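Local coordinates for protein complement factor MASP-3 (Homo sapiens, PDB 3DEM) that associates with mannan-binding lectin and ficolins through its CUB1-EGF-CUB2 region and belongs to the serine proteases of the complement system, at residues C147-R150 with I154-T157. Residues are numbered along the deposited sequence; the frame is centred on the assembly and turned at random.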
loop_
_atom_site.group_PDB
_atom_site.type_symbol
_atom_site.label_atom_id
_atom_site.label_comp_id
_atom_site.label_asym_id
_atom_site.label_seq_id
_atom_site.Cartn_x
_atom_site.Cartn_y
_atom_site.Cartn_z
ATOM N N CYS A 147 -3.415 16.111 8.015
ATOM C CA CYS A 147 -2.335 16.817 8.689
ATOM C C CYS A 147 -2.554 16.818 10.199
ATOM O O CYS A 147 -3.684 16.702 10.674
ATOM C CB CYS A 147 -2.246 18.266 8.200
ATOM S SG CYS A 147 -2.188 18.506 6.400
ATOM N N SER A 148 -1.465 16.945 10.948
ATOM C CA SER A 148 -1.544 17.168 12.388
ATOM C C SER A 148 -0.417 18.115 12.800
ATOM O O SER A 148 0.428 18.479 11.978
ATOM C CB SER A 148 -1.477 15.848 13.168
ATOM O OG SER A 148 -0.139 15.414 13.336
ATOM N N CYS A 149 -0.398 18.512 14.068
ATOM C CA CYS A 149 0.540 19.538 14.513
ATOM C C CYS A 149 1.452 19.087 15.641
ATOM O O CYS A 149 1.153 18.129 16.352
ATOM C CB CYS A 149 -0.218 20.797 14.925
ATOM S SG CYS A 149 -1.167 21.483 13.563
ATOM N N ARG A 150 2.569 19.790 15.797
ATOM C CA ARG A 150 3.452 19.559 16.928
ATOM C C ARG A 150 2.756 19.879 18.241
ATOM O O ARG A 150 1.836 20.707 18.295
ATOM C CB ARG A 150 4.701 20.431 16.839
ATOM C CG ARG A 150 5.617 20.156 15.666
ATOM C CD ARG A 150 6.884 20.992 15.799
ATOM N NE ARG A 150 7.321 21.516 14.508
ATOM C CZ ARG A 150 7.589 22.799 14.263
ATOM N NH1 ARG A 150 7.488 23.711 15.228
ATOM N NH2 ARG A 150 7.979 23.165 13.047
ATOM N N ILE A 154 -2.176 24.038 17.428
ATOM C CA ILE A 154 -3.555 23.691 17.131
ATOM C C ILE A 154 -3.763 23.712 15.621
ATOM O O ILE A 154 -3.423 24.693 14.953
ATOM C CB ILE A 154 -4.536 24.681 17.808
ATOM C CG1 ILE A 154 -4.355 24.657 19.330
ATOM C CG2 ILE A 154 -5.975 24.357 17.431
ATOM C CD1 ILE A 154 -4.935 25.867 20.046
ATOM N N LEU A 155 -4.308 22.625 15.082
ATOM C CA LEU A 155 -4.629 22.568 13.659
ATOM C C LEU A 155 -5.719 23.587 13.315
ATOM O O LEU A 155 -6.791 23.611 13.932
ATOM C CB LEU A 155 -5.060 21.153 13.254
ATOM C CG LEU A 155 -5.110 20.869 11.747
ATOM C CD1 LEU A 155 -3.719 20.943 11.130
ATOM C CD2 LEU A 155 -5.750 19.514 11.453
ATOM N N HIS A 156 -5.425 24.433 12.334
ATOM C CA HIS A 156 -6.305 25.530 11.946
ATOM C C HIS A 156 -7.515 25.031 11.151
ATOM O O HIS A 156 -7.596 23.859 10.801
ATOM C CB HIS A 156 -5.502 26.561 11.137
ATOM C CG HIS A 156 -6.236 27.839 10.869
ATOM N ND1 HIS A 156 -6.862 28.565 11.860
ATOM C CD2 HIS A 156 -6.420 28.534 9.721
ATOM C CE1 HIS A 156 -7.417 29.642 11.331
ATOM N NE2 HIS A 156 -7.159 29.650 10.036
ATOM N N THR A 157 -8.453 25.930 10.864
ATOM C CA THR A 157 -9.679 25.564 10.158
ATOM C C THR A 157 -9.445 25.173 8.696
ATOM O O THR A 157 -10.351 24.682 8.024
ATOM C CB THR A 157 -10.725 26.684 10.227
ATOM O OG1 THR A 157 -10.096 27.938 9.947
ATOM C CG2 THR A 157 -11.351 26.736 11.610
#
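Leu155 meets Cys147 and Cys149 without any ring between them. The one ring here, that of His156, leads away from the contact; Thr157 OG1 sits over one face, 3.4 Å from the ring plane and closer to the ring's rim than to its centre. Leu155 packs against the Cys149 sulfur, Cys147 CB and nearby backbone. Cys149 SG lies alongside Leu155, with CD1 of Leu155 at 3.6 Å. Leu155 CA is equally close to Cys149 SG. Leu155 CB lies 3.9 Å from Cys149 SG. The same sulfur reaches the carbonyl carbon of Ile154. With CG of Leu155 anti to the backbone N (chi1 -166°), the leucine branch is turned toward the cysteines. CD1 lies between Cys149 SG and Cys147 CB, 4.2 Å from the latter. The other branch, CD2, stands 3.6 Å from Cys147 O.

Both segments belong to the calcium-binding EGF domain, between the two CUB domains. Cys147 and Cys149 are the fourth and fifth of its six cysteines. Cys147 is bonded to Cys134, and Cys149 to Cys162, the usual 2-4 and 5-6 pairs. Strand 144-148 pairs with 137-141 in the major hairpin, and 154-155 pairs with 162-163 in the minor one. No hydrogen bond links the two segments directly. Leu155, on the minor hairpin, packs against Cys147 of the major one and against Cys149 of the 5-6 disulfide. Further along the segment, Thr157 touches a bound N-acetylglucosamine.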